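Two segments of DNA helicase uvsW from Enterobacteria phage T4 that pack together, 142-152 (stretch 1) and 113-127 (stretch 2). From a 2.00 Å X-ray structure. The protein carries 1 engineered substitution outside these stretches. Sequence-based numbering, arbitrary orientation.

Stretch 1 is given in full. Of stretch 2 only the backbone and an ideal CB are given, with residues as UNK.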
ATOM      1  N   SER A 142     -15.121   3.744  -1.365  1.00 22.04           N
ATOM      2  CA  SER A 142     -14.866   4.882  -0.481  1.00 20.43           C
ATOM      3  C   SER A 142     -15.195   4.533   0.958  1.00 20.31           C
ATOM      4  O   SER A 142     -14.527   5.009   1.874  1.00 19.70           O
ATOM      5  CB  SER A 142     -15.672   6.109  -0.911  1.00 22.12           C
ATOM      6  OG  SER A 142     -17.068   5.881  -0.819  1.00 24.30           O
ATOM      7  N   LEU A 143     -16.218   3.699   1.155  1.00 18.68           N
ATOM      8  CA  LEU A 143     -16.618   3.285   2.499  1.00 16.67           C
ATOM      9  C   LEU A 143     -15.595   2.303   3.056  1.00 17.12           C
ATOM     10  O   LEU A 143     -15.315   2.307   4.256  1.00 17.51           O
ATOM     11  CB  LEU A 143     -18.008   2.634   2.487  1.00 15.70           C
ATOM     12  CG  LEU A 143     -18.577   2.208   3.855  1.00 15.20           C
ATOM     13  CD1 LEU A 143     -18.618   3.401   4.815  1.00 14.63           C
ATOM     14  CD2 LEU A 143     -19.971   1.638   3.671  1.00 15.58           C
ATOM     15  N   ILE A 144     -15.040   1.459   2.184  1.00 17.14           N
ATOM     16  CA  ILE A 144     -14.027   0.494   2.606  1.00 16.45           C
ATOM     17  C   ILE A 144     -12.812   1.278   3.070  1.00 15.88           C
ATOM     18  O   ILE A 144     -12.237   0.992   4.113  1.00 16.17           O
ATOM     19  CB  ILE A 144     -13.617  -0.445   1.446  1.00 16.42           C
ATOM     20  CG1 ILE A 144     -14.783  -1.380   1.105  1.00 17.90           C
ATOM     21  CG2 ILE A 144     -12.366  -1.228   1.835  1.00 16.54           C
ATOM     22  CD1 ILE A 144     -14.472  -2.427   0.039  1.00 17.74           C
ATOM     23  N   GLN A 145     -12.434   2.281   2.285  1.00 14.61           N
ATOM     24  CA  GLN A 145     -11.299   3.130   2.616  1.00 15.38           C
ATOM     25  C   GLN A 145     -11.563   3.949   3.889  1.00 14.61           C
ATOM     26  O   GLN A 145     -10.675   4.116   4.726  1.00 15.50           O
ATOM     27  CB  GLN A 145     -10.983   4.041   1.425  1.00 14.13           C
ATOM     28  CG  GLN A 145     -10.280   3.304   0.294  1.00 15.58           C
ATOM     29  CD  GLN A 145     -10.160   4.129  -0.972  1.00 16.19           C
ATOM     30  OE1 GLN A 145     -11.137   4.311  -1.695  1.00 19.61           O
ATOM     31  NE2 GLN A 145      -8.965   4.641  -1.244  1.00 15.71           N
ATOM     32  N   ALA A 146     -12.787   4.452   4.035  1.00 17.15           N
ATOM     33  CA  ALA A 146     -13.167   5.232   5.221  1.00 15.57           C
ATOM     34  C   ALA A 146     -13.098   4.371   6.480  1.00 15.25           C
ATOM     35  O   ALA A 146     -12.620   4.819   7.517  1.00 15.63           O
ATOM     36  CB  ALA A 146     -14.581   5.791   5.061  1.00 12.86           C
ATOM     37  N   LEU A 147     -13.575   3.133   6.390  1.00 15.35           N
ATOM     38  CA  LEU A 147     -13.553   2.237   7.545  1.00 15.94           C
ATOM     39  C   LEU A 147     -12.123   1.877   7.944  1.00 15.90           C
ATOM     40  O   LEU A 147     -11.791   1.828   9.128  1.00 16.84           O
ATOM     41  CB  LEU A 147     -14.370   0.975   7.248  1.00 15.06           C
ATOM     42  CG  LEU A 147     -15.870   1.271   7.202  1.00 12.94           C
ATOM     43  CD1 LEU A 147     -16.663   0.030   6.833  1.00 13.85           C
ATOM     44  CD2 LEU A 147     -16.289   1.781   8.569  1.00 12.96           C
ATOM     45  N   LEU A 148     -11.282   1.630   6.947  1.00 16.16           N
ATOM     46  CA  LEU A 148      -9.882   1.309   7.176  1.00 15.69           C
ATOM     47  C   LEU A 148      -9.173   2.485   7.866  1.00 16.01           C
ATOM     48  O   LEU A 148      -8.421   2.280   8.817  1.00 17.47           O
ATOM     49  CB  LEU A 148      -9.203   0.987   5.839  1.00 12.83           C
ATOM     50  CG  LEU A 148      -9.507  -0.393   5.266  1.00 11.85           C
ATOM     51  CD1 LEU A 148      -9.090  -0.414   3.809  1.00 11.03           C
ATOM     52  CD2 LEU A 148      -8.779  -1.466   6.061  1.00 10.22           C
ATOM     53  N   ALA A 149      -9.416   3.710   7.394  1.00 14.94           N
ATOM     54  CA  ALA A 149      -8.803   4.899   7.996  1.00 15.98           C
ATOM     55  C   ALA A 149      -9.344   5.161   9.418  1.00 18.10           C
ATOM     56  O   ALA A 149      -8.582   5.515  10.319  1.00 16.76           O
ATOM     57  CB  ALA A 149      -9.027   6.118   7.099  1.00 15.51           C
ATOM     58  N   ARG A 150     -10.654   4.983   9.609  1.00 18.03           N
ATOM     59  CA  ARG A 150     -11.306   5.148  10.919  1.00 18.78           C
ATOM     60  C   ARG A 150     -10.643   4.213  11.937  1.00 18.51           C
ATOM     61  O   ARG A 150     -10.284   4.618  13.041  1.00 18.71           O
ATOM     62  CB  ARG A 150     -12.778   4.738  10.834  1.00 19.33           C
ATOM     63  CG  ARG A 150     -13.762   5.554  11.655  1.00 22.14           C
ATOM     64  CD  ARG A 150     -13.311   5.917  13.054  1.00 25.03           C
ATOM     65  NE  ARG A 150     -13.596   7.335  13.259  1.00 27.79           N
ATOM     66  CZ  ARG A 150     -13.973   7.893  14.405  1.00 27.44           C
ATOM     67  NH1 ARG A 150     -14.121   7.166  15.500  1.00 28.81           N
ATOM     68  NH2 ARG A 150     -14.224   9.194  14.439  1.00 26.58           N
ATOM     69  N   TYR A 151     -10.524   2.941  11.563  1.00 17.21           N
ATOM     70  CA  TYR A 151      -9.916   1.950  12.429  1.00 16.88           C
ATOM     71  C   TYR A 151      -8.529   2.389  12.850  1.00 15.10           C
ATOM     72  O   TYR A 151      -8.207   2.380  14.028  1.00 17.76           O
ATOM     73  CB  TYR A 151      -9.807   0.602  11.721  1.00 18.32           C
ATOM     74  CG  TYR A 151      -9.123  -0.439  12.572  1.00 20.82           C
ATOM     75  CD1 TYR A 151      -9.855  -1.235  13.453  1.00 21.82           C
ATOM     76  CD2 TYR A 151      -7.732  -0.573  12.561  1.00 22.70           C
ATOM     77  CE1 TYR A 151      -9.220  -2.135  14.307  1.00 24.79           C
ATOM     78  CE2 TYR A 151      -7.088  -1.468  13.411  1.00 25.02           C
ATOM     79  CZ  TYR A 151      -7.838  -2.245  14.281  1.00 25.37           C
ATOM     80  OH  TYR A 151      -7.210  -3.130  15.128  1.00 28.97           O
ATOM     81  N   TYR A 152      -7.702   2.755  11.878  1.00 14.02           N
ATOM     82  CA  TYR A 152      -6.341   3.192  12.164  1.00 15.21           C
ATOM     83  C   TYR A 152      -6.336   4.423  13.071  1.00 15.30           C
ATOM     84  O   TYR A 152      -5.589   4.493  14.052  1.00 14.65           O
ATOM     85  CB  TYR A 152      -5.600   3.530  10.869  1.00 13.76           C
ATOM     86  CG  TYR A 152      -4.172   3.920  11.125  1.00 14.12           C
ATOM     87  CD1 TYR A 152      -3.172   2.951  11.243  1.00 13.11           C
ATOM     88  CD2 TYR A 152      -3.834   5.249  11.362  1.00 14.68           C
ATOM     89  CE1 TYR A 152      -1.875   3.298  11.606  1.00 14.78           C
ATOM     90  CE2 TYR A 152      -2.548   5.607  11.724  1.00 16.89           C
ATOM     91  CZ  TYR A 152      -1.571   4.631  11.852  1.00 17.26           C
ATOM     92  OH  TYR A 152      -0.307   4.997  12.271  1.00 19.35           O
ATOM     93  N   UNK A 113     -25.708   0.951   6.072  1.00 30.81           N
ATOM     94  CA  UNK A 113     -24.873  -0.119   6.602  1.00 31.02           C
ATOM     95  C   UNK A 113     -23.924  -0.657   5.547  1.00 28.64           C
ATOM     96  O   UNK A 113     -24.302  -0.824   4.385  1.00 29.08           O
ATOM     97  CB  UNK A 113     -25.744  -1.252   7.148  1.00 31.02           C
ATOM     98  N   UNK A 114     -22.666  -0.922   5.929  1.00 27.78           N
ATOM     99  CA  UNK A 114     -21.737  -1.449   4.928  1.00 26.67           C
ATOM    100  C   UNK A 114     -22.163  -2.861   4.517  1.00 25.58           C
ATOM    101  O   UNK A 114     -22.739  -3.598   5.321  1.00 22.01           O
ATOM    102  CB  UNK A 114     -20.305  -1.456   5.468  1.00 26.67           C
ATOM    103  N   UNK A 115     -21.902  -3.218   3.263  1.00 25.73           N
ATOM    104  CA  UNK A 115     -22.255  -4.537   2.754  1.00 25.25           C
ATOM    105  C   UNK A 115     -21.326  -5.603   3.340  1.00 25.17           C
ATOM    106  O   UNK A 115     -20.232  -5.299   3.824  1.00 21.94           O
ATOM    107  CB  UNK A 115     -22.192  -4.555   1.225  1.00 25.25           C
ATOM    108  N   UNK A 116     -21.772  -6.855   3.292  1.00 24.11           N
ATOM    109  CA  UNK A 116     -20.992  -7.965   3.810  1.00 23.78           C
ATOM    110  C   UNK A 116     -19.601  -8.005   3.182  1.00 21.03           C
ATOM    111  O   UNK A 116     -18.612  -8.193   3.881  1.00 20.34           O
ATOM    112  CB  UNK A 116     -21.723  -9.286   3.561  1.00 23.78           C
ATOM    113  N   UNK A 117     -19.526  -7.818   1.865  1.00 21.07           N
ATOM    114  CA  UNK A 117     -18.244  -7.866   1.174  1.00 20.73           C
ATOM    115  C   UNK A 117     -17.331  -6.713   1.557  1.00 19.21           C
ATOM    116  O   UNK A 117     -16.107  -6.854   1.523  1.00 19.73           O
ATOM    117  CB  UNK A 117     -18.467  -7.863  -0.340  1.00 20.73           C
ATOM    118  N   UNK A 118     -17.921  -5.580   1.932  1.00 18.06           N
ATOM    119  CA  UNK A 118     -17.140  -4.423   2.353  1.00 17.35           C
ATOM    120  C   UNK A 118     -16.552  -4.733   3.727  1.00 18.40           C
ATOM    121  O   UNK A 118     -15.387  -4.431   3.999  1.00 17.70           O
ATOM    122  CB  UNK A 118     -17.993  -3.153   2.386  1.00 17.35           C
ATOM    123  N   UNK A 119     -17.374  -5.341   4.583  1.00 18.19           N
ATOM    124  CA  UNK A 119     -16.955  -5.739   5.926  1.00 19.35           C
ATOM    125  C   UNK A 119     -15.833  -6.778   5.826  1.00 19.03           C
ATOM    126  O   UNK A 119     -14.849  -6.714   6.561  1.00 19.39           O
ATOM    127  CB  UNK A 119     -18.138  -6.295   6.721  1.00 19.35           C
ATOM    128  N   UNK A 120     -15.994  -7.738   4.919  1.00 18.95           N
ATOM    129  CA  UNK A 120     -14.990  -8.774   4.715  1.00 18.11           C
ATOM    130  C   UNK A 120     -13.666  -8.167   4.237  1.00 17.80           C
ATOM    131  O   UNK A 120     -12.600  -8.483   4.769  1.00 17.86           O
ATOM    132  CB  UNK A 120     -15.494  -9.809   3.707  1.00 18.11           C
ATOM    133  N   UNK A 121     -13.740  -7.300   3.229  1.00 17.34           N
ATOM    134  CA  UNK A 121     -12.547  -6.655   2.675  1.00 17.37           C
ATOM    135  C   UNK A 121     -11.778  -5.878   3.749  1.00 19.45           C
ATOM    136  O   UNK A 121     -10.548  -5.995   3.856  1.00 17.76           O
ATOM    137  CB  UNK A 121     -12.939  -5.717   1.532  1.00 17.37           C
ATOM    138  N   UNK A 122     -12.505  -5.083   4.538  1.00 18.30           N
ATOM    139  CA  UNK A 122     -11.896  -4.295   5.606  1.00 19.30           C
ATOM    140  C   UNK A 122     -11.242  -5.206   6.642  1.00 19.70           C
ATOM    141  O   UNK A 122     -10.112  -4.962   7.069  1.00 19.53           O
ATOM    142  CB  UNK A 122     -12.941  -3.399   6.273  1.00 19.30           C
ATOM    143  N   UNK A 123     -11.951  -6.258   7.041  1.00 18.96           N
ATOM    144  CA  UNK A 123     -11.421  -7.197   8.022  1.00 18.56           C
ATOM    145  C   UNK A 123     -10.154  -7.884   7.495  1.00 19.91           C
ATOM    146  O   UNK A 123      -9.158  -7.996   8.213  1.00 19.42           O
ATOM    147  CB  UNK A 123     -12.481  -8.241   8.381  1.00 18.56           C
ATOM    148  N   UNK A 124     -10.203  -8.343   6.246  1.00 20.81           N
ATOM    149  CA  UNK A 124      -9.066  -9.005   5.601  1.00 22.43           C
ATOM    150  C   UNK A 124      -7.836  -8.102   5.585  1.00 22.63           C
ATOM    151  O   UNK A 124      -6.713  -8.552   5.849  1.00 22.62           O
ATOM    152  CB  UNK A 124      -9.430  -9.417   4.173  1.00 22.43           C
ATOM    153  N   UNK A 125      -8.064  -6.831   5.258  1.00 22.13           N
ATOM    154  CA  UNK A 125      -6.983  -5.865   5.176  1.00 20.51           C
ATOM    155  C   UNK A 125      -6.346  -5.546   6.505  1.00 20.99           C
ATOM    156  O   UNK A 125      -5.118  -5.566   6.635  1.00 19.46           O
ATOM    157  CB  UNK A 125      -7.497  -4.570   4.544  1.00 20.51           C
ATOM    158  N   UNK A 126      -7.182  -5.257   7.498  1.00 19.57           N
ATOM    159  CA  UNK A 126      -6.693  -4.929   8.826  1.00 19.08           C
ATOM    160  C   UNK A 126      -5.866  -6.045   9.457  1.00 18.05           C
ATOM    161  O   UNK A 126      -4.748  -5.810   9.905  1.00 17.87           O
ATOM    162  CB  UNK A 126      -7.875  -4.591   9.737  1.00 19.08           C
ATOM    163  N   UNK A 127      -6.414  -7.256   9.491  1.00 18.16           N
ATOM    164  CA  UNK A 127      -5.714  -8.397  10.076  1.00 18.63           C
ATOM    165  C   UNK A 127      -4.343  -8.649   9.436  1.00 20.00           C
ATOM    166  O   UNK A 127      -3.331  -8.809  10.131  1.00 17.99           O
ATOM    167  CB  UNK A 127      -6.579  -9.652   9.944  1.00 18.63           C
TER

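Stretch 1 is a helix that presents Leu143, Ile144, Leu147, Leu148 and Tyr151 to its neighbour, an almost wholly apolar surface. The second helix crosses it at -40°, its axis 9.5 Å away at the nearest point. No hydrogen bond joins the stretches; apolar packing makes the contact.

Position 113 is extended and its CB points away; nothing of stretch 1 constrains it, and a polar residue is natural. It is Glu113.

At position 114 the CB points toward stretch 1, and the ideal CB lies 3.6 Å from Leu143 CD2. A phi of -68° with psi of 148° suits proline, though a compact aliphatic residue would also fit. Pro114 is deposited; its CB rests 3.7 Å from Leu143 CD2 and 4.2 Å from Leu147 CD1, placing its ring carbon against both leucines.

Position 115 immediately precedes the helix, and its CB points sideways with no partner in reach. Ser, Thr, Asp or Asn would be the usual N-cap choices. It is His115, which turns inward to its own helix, as described at 118.

Positions 116 and 117 open the helix. The first is out of reach of stretch 1 and the second points sideways, so both are loosely specified; they are Trp116 and Tyr117.

Position 118 faces stretch 1: its CA is 5.8 Å from Ile144 CA, and its ideal CB is 3.9 Å from Ile144 CG1. Ala or Met would answer to the packing alone, but the backbone N of 115 is a donor within reach, so Gln or Glu is natural. Gln118 packs its CB 3.9 Å from Ile144 CG1, while its OE1 accepts hydrogen bonds from His115 N (2.7 Å) and His115 ND1 (3.0 Å), tying down the helix start. Gln118 OE1 also lies 3.5 Å from Leu143 CD2.

Positions 119 and 120 lead away or lie out of reach, and polar residues suit them: Lys119 and Asp120.

At position 121 the ideal CB is already 3.9 Å from Ile144 CD1, so a small residue satisfies the contact. Ala121 makes it with its CB alone.

Position 122 points sideways, its ideal CB 4.6 to 4.9 Å from Leu148 CD2, Leu147 CB and Ile144 O. Val, Ile or Leu could fill that space. Val122, chi1 t, sets CG2 3.8 Å from Ile144 CG2 and 3.9 Å from Leu147 CB, with CG1 4.1 Å from Leu148 CD2.

Position 123 points away and 124 is out of reach, so polar or large residues would do; they are Phe123 and Glu124.

At position 125 an ideal CB would sit 3.7 Å from Leu148 CD2, so Ala or Gly is the safe choice. Gly125 offers Leu148 no CB to touch.

Position 126 points toward stretch 1, its ideal CB 4.9 Å from both Tyr151 CE2 and Leu148 CD2, a gap for Leu, Met or Ile. Leu126 (m, t) fills it: CD2 reaches Leu148 CD2 at 3.5 Å, and CD1 sits over one face of the Tyr151 ring, 3.4 Å from Tyr151 CG, in a CH-pi contact.

Position 127 points away, and polar or apolar residues would suit; it is Val127.

Stretch 2 113-127: EPHWYQKDAVFEGLV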
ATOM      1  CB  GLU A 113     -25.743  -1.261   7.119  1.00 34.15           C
ATOM      2  CG  GLU A 113     -26.213  -1.081   8.551  1.00 37.43           C
ATOM      3  CD  GLU A 113     -27.384  -1.984   8.894  1.00 38.51           C
ATOM      4  OE1 GLU A 113     -28.503  -1.731   8.392  1.00 37.32           O
ATOM      5  OE2 GLU A 113     -27.182  -2.950   9.661  1.00 42.09           O
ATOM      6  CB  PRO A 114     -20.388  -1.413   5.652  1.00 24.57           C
ATOM      7  CG  PRO A 114     -20.763  -1.595   7.082  1.00 25.28           C
ATOM      8  CD  PRO A 114     -21.987  -0.713   7.221  1.00 27.08           C
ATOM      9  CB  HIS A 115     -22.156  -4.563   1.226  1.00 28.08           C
ATOM     10  CG  HIS A 115     -23.073  -3.599   0.541  1.00 32.19           C
ATOM     11  ND1 HIS A 115     -22.965  -2.231   0.688  1.00 35.69           N
ATOM     12  CD2 HIS A 115     -24.111  -3.804  -0.303  1.00 33.41           C
ATOM     13  CE1 HIS A 115     -23.896  -1.637  -0.036  1.00 33.42           C
ATOM     14  NE2 HIS A 115     -24.605  -2.569  -0.647  1.00 34.05           N
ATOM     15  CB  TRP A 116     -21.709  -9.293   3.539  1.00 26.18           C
ATOM     16  CG  TRP A 116     -21.869  -9.606   2.069  1.00 30.81           C
ATOM     17  CD1 TRP A 116     -22.826  -9.115   1.219  1.00 32.33           C
ATOM     18  CD2 TRP A 116     -21.021 -10.443   1.270  1.00 31.99           C
ATOM     19  NE1 TRP A 116     -22.625  -9.596  -0.053  1.00 33.36           N
ATOM     20  CE2 TRP A 116     -21.524 -10.413  -0.049  1.00 33.87           C
ATOM     21  CE3 TRP A 116     -19.882 -11.214   1.541  1.00 34.17           C
ATOM     22  CZ2 TRP A 116     -20.927 -11.125  -1.094  1.00 35.40           C
ATOM     23  CZ3 TRP A 116     -19.287 -11.920   0.501  1.00 35.12           C
ATOM     24  CH2 TRP A 116     -19.811 -11.871  -0.799  1.00 35.68           C
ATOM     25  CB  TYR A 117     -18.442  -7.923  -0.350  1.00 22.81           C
ATOM     26  CG  TYR A 117     -19.251  -6.800  -0.945  1.00 26.82           C
ATOM     27  CD1 TYR A 117     -18.677  -5.549  -1.203  1.00 28.89           C
ATOM     28  CD2 TYR A 117     -20.603  -6.980  -1.243  1.00 29.32           C
ATOM     29  CE1 TYR A 117     -19.436  -4.502  -1.745  1.00 29.25           C
ATOM     30  CE2 TYR A 117     -21.366  -5.945  -1.780  1.00 31.38           C
ATOM     31  CZ  TYR A 117     -20.778  -4.712  -2.026  1.00 31.16           C
ATOM     32  OH  TYR A 117     -21.546  -3.692  -2.545  1.00 35.78           O
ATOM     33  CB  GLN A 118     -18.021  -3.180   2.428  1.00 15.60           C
ATOM     34  CG  GLN A 118     -18.574  -2.728   1.081  1.00 16.16           C
ATOM     35  CD  GLN A 118     -19.427  -1.482   1.199  1.00 15.37           C
ATOM     36  OE1 GLN A 118     -20.368  -1.440   1.988  1.00 17.53           O
ATOM     37  NE2 GLN A 118     -19.104  -0.458   0.415  1.00 15.50           N
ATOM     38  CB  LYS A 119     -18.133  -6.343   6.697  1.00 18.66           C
ATOM     39  CG  LYS A 119     -19.245  -5.368   7.032  1.00 22.10           C
ATOM     40  CD  LYS A 119     -20.329  -6.052   7.855  1.00 25.17           C
ATOM     41  CE  LYS A 119     -21.426  -5.078   8.257  1.00 27.47           C
ATOM     42  NZ  LYS A 119     -22.498  -5.742   9.061  1.00 26.41           N
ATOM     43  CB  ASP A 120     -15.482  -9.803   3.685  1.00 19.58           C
ATOM     44  CG  ASP A 120     -16.529 -10.759   4.252  1.00 23.33           C
ATOM     45  OD1 ASP A 120     -16.760 -10.743   5.484  1.00 24.86           O
ATOM     46  OD2 ASP A 120     -17.117 -11.535   3.462  1.00 24.42           O
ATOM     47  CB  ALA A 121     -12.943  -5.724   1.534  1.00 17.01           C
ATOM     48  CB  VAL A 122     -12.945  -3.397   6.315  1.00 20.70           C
ATOM     49  CG1 VAL A 122     -12.350  -2.798   7.581  1.00 21.83           C
ATOM     50  CG2 VAL A 122     -13.401  -2.287   5.379  1.00 20.53           C
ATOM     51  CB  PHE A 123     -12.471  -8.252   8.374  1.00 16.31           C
ATOM     52  CG  PHE A 123     -11.998  -9.246   9.399  1.00 18.30           C
ATOM     53  CD1 PHE A 123     -11.822  -8.863  10.727  1.00 17.41           C
ATOM     54  CD2 PHE A 123     -11.695 -10.555   9.029  1.00 17.67           C
ATOM     55  CE1 PHE A 123     -11.350  -9.759  11.668  1.00 17.46           C
ATOM     56  CE2 PHE A 123     -11.220 -11.465   9.965  1.00 16.87           C
ATOM     57  CZ  PHE A 123     -11.046 -11.068  11.286  1.00 18.46           C
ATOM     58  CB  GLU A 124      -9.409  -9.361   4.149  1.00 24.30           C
ATOM     59  CG  GLU A 124      -9.605 -10.834   3.874  1.00 29.73           C
ATOM     60  CD  GLU A 124      -8.312 -11.632   3.930  1.00 29.98           C
ATOM     61  OE1 GLU A 124      -7.384 -11.348   3.141  1.00 30.13           O
ATOM     62  OE2 GLU A 124      -8.234 -12.552   4.769  1.00 33.24           O
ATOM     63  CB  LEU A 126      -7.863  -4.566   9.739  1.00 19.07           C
ATOM     64  CG  LEU A 126      -8.589  -3.267   9.371  1.00 19.34           C
ATOM     65  CD1 LEU A 126      -9.666  -2.975  10.416  1.00 20.58           C
ATOM     66  CD2 LEU A 126      -7.592  -2.113   9.284  1.00 19.11           C
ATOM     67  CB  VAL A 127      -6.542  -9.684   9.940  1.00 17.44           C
ATOM     68  CG1 VAL A 127      -5.730 -10.872  10.411  1.00 18.65           C
ATOM     69  CG2 VAL A 127      -7.810  -9.569  10.752  1.00 18.41           C
TER
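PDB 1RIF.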